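Hypothetical protein PA3499 (Pseudomonas aeruginosa, PDB 2IG8) is of unknown function but belongs to the YjgF-like superfamily and assembles from three copies of its chain. Local coordinates at residues B[29-41]-B[56-68]. Residues are numbered along the deposited sequence; the frame is centred on the assembly and turned at random.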
# COMPACT_ATOMS: atom_id res chain seq x y z
N GLU B 29 11.65 11.78 -2.67
CA GLU B 29 10.36 11.13 -2.42
C GLU B 29 9.58 11.86 -1.34
O GLU B 29 10.08 12.01 -0.23
CB GLU B 29 10.60 9.69 -1.98
CG GLU B 29 9.32 8.88 -1.86
CD GLU B 29 8.83 8.33 -3.20
OE1 GLU B 29 9.65 8.16 -4.14
OE2 GLU B 29 7.62 8.03 -3.26
N LEU B 30 8.36 12.31 -1.65
CA LEU B 30 7.46 12.87 -0.61
C LEU B 30 6.57 11.77 -0.07
O LEU B 30 5.62 11.34 -0.71
CB LEU B 30 6.62 14.02 -1.13
CG LEU B 30 5.90 14.81 -0.02
CD1 LEU B 30 6.90 15.42 0.95
CD2 LEU B 30 5.00 15.88 -0.66
N VAL B 31 6.92 11.29 1.11
CA VAL B 31 6.19 10.24 1.78
C VAL B 31 5.10 10.92 2.58
O VAL B 31 5.37 11.82 3.37
CB VAL B 31 7.10 9.43 2.71
CG1 VAL B 31 6.31 8.33 3.43
CG2 VAL B 31 8.33 8.86 1.94
N MET B 32 3.86 10.47 2.39
CA MET B 32 2.72 11.11 2.98
C MET B 32 1.86 10.11 3.72
O MET B 32 1.69 8.97 3.26
CB MET B 32 1.86 11.78 1.88
CG MET B 32 2.51 12.98 1.19
SD MET B 32 1.57 13.70 -0.22
CE MET B 32 2.37 12.77 -1.55
N SER B 33 1.28 10.54 4.82
CA SER B 33 0.24 9.79 5.49
C SER B 33 -1.03 9.79 4.67
O SER B 33 -1.25 10.66 3.82
CB SER B 33 -0.05 10.38 6.88
OG SER B 33 1.00 10.07 7.80
N GLY B 34 -1.89 8.84 4.97
CA GLY B 34 -3.20 8.79 4.37
C GLY B 34 -3.97 10.04 4.72
O GLY B 34 -3.96 10.49 5.88
N MET B 35 -4.61 10.62 3.72
CA MET B 35 -5.36 11.85 3.89
C MET B 35 -6.87 11.62 3.78
O MET B 35 -7.35 10.80 3.00
CB MET B 35 -4.89 12.90 2.86
CG MET B 35 -3.49 13.51 3.17
SD MET B 35 -3.38 14.59 4.62
CE MET B 35 -2.28 13.58 5.67
N THR B 36 -7.62 12.36 4.61
CA THR B 36 -9.06 12.26 4.66
C THR B 36 -9.65 13.68 4.66
O THR B 36 -8.92 14.68 4.83
CB THR B 36 -9.57 11.56 5.93
OG1 THR B 36 -9.49 12.46 7.03
CG2 THR B 36 -8.78 10.28 6.24
N ALA B 37 -10.98 13.76 4.50
CA ALA B 37 -11.66 15.04 4.46
C ALA B 37 -12.10 15.54 5.86
O ALA B 37 -12.81 16.52 5.96
CB ALA B 37 -12.86 14.98 3.47
N HIS B 38 -11.65 14.89 6.92
CA HIS B 38 -11.87 15.36 8.30
C HIS B 38 -10.84 16.47 8.60
O HIS B 38 -9.68 16.33 8.26
CB HIS B 38 -11.69 14.20 9.28
CG HIS B 38 -11.97 14.55 10.71
ND1 HIS B 38 -10.96 14.84 11.60
CD2 HIS B 38 -13.13 14.68 11.39
CE1 HIS B 38 -11.49 15.12 12.78
NE2 HIS B 38 -12.81 15.05 12.68
N PRO B 39 -11.23 17.53 9.32
CA PRO B 39 -12.52 17.82 9.98
C PRO B 39 -13.61 18.51 9.18
O PRO B 39 -14.70 18.70 9.72
CB PRO B 39 -12.10 18.70 11.16
CG PRO B 39 -10.92 19.47 10.64
CD PRO B 39 -10.19 18.51 9.71
N ALA B 40 -13.37 18.83 7.90
CA ALA B 40 -14.37 19.46 7.05
C ALA B 40 -15.66 18.63 7.01
O ALA B 40 -16.76 19.19 7.02
CB ALA B 40 -13.81 19.67 5.64
N THR B 41 -15.50 17.30 6.97
CA THR B 41 -16.62 16.35 6.95
C THR B 41 -17.46 16.44 8.21
O THR B 41 -18.68 16.30 8.15
CB THR B 41 -16.17 14.90 6.78
OG1 THR B 41 -15.05 14.58 7.64
CG2 THR B 41 -15.79 14.60 5.31
N GLN B 56 -15.69 14.77 -0.90
CA GLN B 56 -14.67 14.31 0.01
C GLN B 56 -13.36 14.03 -0.74
O GLN B 56 -12.29 14.40 -0.27
CB GLN B 56 -15.10 13.09 0.81
CG GLN B 56 -16.21 13.37 1.86
CD GLN B 56 -16.37 12.28 2.89
OE1 GLN B 56 -15.42 11.58 3.23
NE2 GLN B 56 -17.61 12.16 3.45
N ALA B 57 -13.45 13.36 -1.89
CA ALA B 57 -12.22 13.00 -2.62
C ALA B 57 -11.48 14.27 -3.06
O ALA B 57 -10.27 14.34 -2.97
CB ALA B 57 -12.53 12.10 -3.80
N LEU B 58 -12.22 15.29 -3.45
CA LEU B 58 -11.60 16.57 -3.80
C LEU B 58 -10.92 17.29 -2.63
O LEU B 58 -9.86 17.91 -2.79
CB LEU B 58 -12.61 17.50 -4.46
CG LEU B 58 -13.04 17.23 -5.91
CD1 LEU B 58 -14.16 18.17 -6.33
CD2 LEU B 58 -11.86 17.30 -6.86
N VAL B 59 -11.55 17.28 -1.45
CA VAL B 59 -10.92 17.80 -0.25
C VAL B 59 -9.63 17.04 0.05
O VAL B 59 -8.61 17.67 0.35
CB VAL B 59 -11.87 17.76 0.99
CG1 VAL B 59 -11.10 18.00 2.30
CG2 VAL B 59 -13.05 18.76 0.79
N VAL B 60 -9.68 15.71 -0.06
CA VAL B 60 -8.52 14.86 0.17
C VAL B 60 -7.40 15.19 -0.80
O VAL B 60 -6.28 15.44 -0.37
CB VAL B 60 -8.88 13.34 0.08
CG1 VAL B 60 -7.60 12.45 0.03
CG2 VAL B 60 -9.73 12.93 1.28
N LEU B 61 -7.72 15.24 -2.10
CA LEU B 61 -6.73 15.61 -3.11
C LEU B 61 -6.16 17.03 -2.88
O LEU B 61 -4.97 17.24 -3.04
CB LEU B 61 -7.28 15.41 -4.55
CG LEU B 61 -7.56 13.95 -4.94
CD1 LEU B 61 -8.42 13.85 -6.23
CD2 LEU B 61 -6.23 13.13 -5.07
N GLY B 62 -7.00 17.98 -2.45
CA GLY B 62 -6.51 19.31 -2.01
C GLY B 62 -5.51 19.26 -0.87
O GLY B 62 -4.55 20.03 -0.84
N LYS B 63 -5.72 18.35 0.09
CA LYS B 63 -4.75 18.16 1.17
C LYS B 63 -3.40 17.62 0.65
O LYS B 63 -2.34 18.15 0.99
CB LYS B 63 -5.33 17.25 2.25
CG LYS B 63 -6.44 17.93 3.04
CD LYS B 63 -6.92 17.11 4.24
CE LYS B 63 -8.02 17.87 4.97
NZ LYS B 63 -8.50 17.12 6.07
N VAL B 64 -3.47 16.60 -0.20
CA VAL B 64 -2.28 16.08 -0.87
C VAL B 64 -1.52 17.22 -1.59
O VAL B 64 -0.31 17.35 -1.45
CB VAL B 64 -2.65 14.96 -1.85
CG1 VAL B 64 -1.42 14.55 -2.71
CG2 VAL B 64 -3.22 13.76 -1.05
N LYS B 65 -2.25 18.05 -2.32
CA LYS B 65 -1.64 19.20 -3.00
C LYS B 65 -0.98 20.20 -2.04
O LYS B 65 0.09 20.75 -2.36
CB LYS B 65 -2.68 19.88 -3.85
CG LYS B 65 -2.20 21.14 -4.52
CD LYS B 65 -3.14 21.47 -5.66
CE LYS B 65 -3.46 22.92 -5.74
NZ LYS B 65 -2.33 23.75 -6.09
N ALA B 66 -1.61 20.43 -0.90
CA ALA B 66 -1.05 21.28 0.14
C ALA B 66 0.27 20.72 0.64
O ALA B 66 1.24 21.47 0.79
CB ALA B 66 -2.07 21.48 1.32
N LEU B 67 0.33 19.41 0.86
CA LEU B 67 1.58 18.77 1.29
C LEU B 67 2.65 18.90 0.21
O LEU B 67 3.79 19.28 0.50
CB LEU B 67 1.36 17.31 1.67
CG LEU B 67 0.46 17.05 2.89
CD1 LEU B 67 0.09 15.55 2.99
CD2 LEU B 67 1.08 17.58 4.16
N LEU B 68 2.27 18.61 -1.04
CA LEU B 68 3.20 18.73 -2.18
C LEU B 68 3.78 20.13 -2.28
O LEU B 68 4.99 20.30 -2.44
CB LEU B 68 2.49 18.38 -3.49
CG LEU B 68 2.25 16.90 -3.76
CD1 LEU B 68 1.18 16.68 -4.84
CD2 LEU B 68 3.59 16.18 -4.11
O HOH W 1 -12.55 11.73 3.37
O HOH W 2 -10.62 19.20 6.53
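Lys63 leaves helix 56-68 toward the chain that runs on from strand 29-32, and its atoms meet that chain in turn. Lys63 CB lies 4.1 Å from Met35 SD. Beyond CG the side chain is fully extended, which carries Lys63 CD past Thr36 O at 3.2 Å. Lys63 CE stays beside Thr36 O, at 3.3 Å, with His38 O farther off. At the tip, Lys63 NZ donates a hydrogen bond to Thr36 O, 2.8 Å away and tilted 21° from the carbonyl plane. His38 O also lies close to Lys63 NZ, at 2.6 Å, and a water accepts hydrogen bonds from both Lys63 NZ and Ala40 N. The lysine thus ties the helix to the turn before helix 40-46, where Thr36 OG1 accepts from His38 N in an ST turn.

On the apolar side, Met35 bends at chi2 (-69°) and meets Leu67 tip to tip, Met35 SD to Leu67 CD1 4.0 Å; the same CD1 also touches Met32 CG. Farther along, Leu30 CD2 packs on Leu68 CD2 at 3.7 Å. Neighbouring strand 126-133 adds Ala132 beside Met32 and Leu68. A helix laid in this way against one face of a mixed sheet, its N-to-C direction turned 136° from that of strand 29-32, belongs to the alpha/beta fold of YjgF-like proteins.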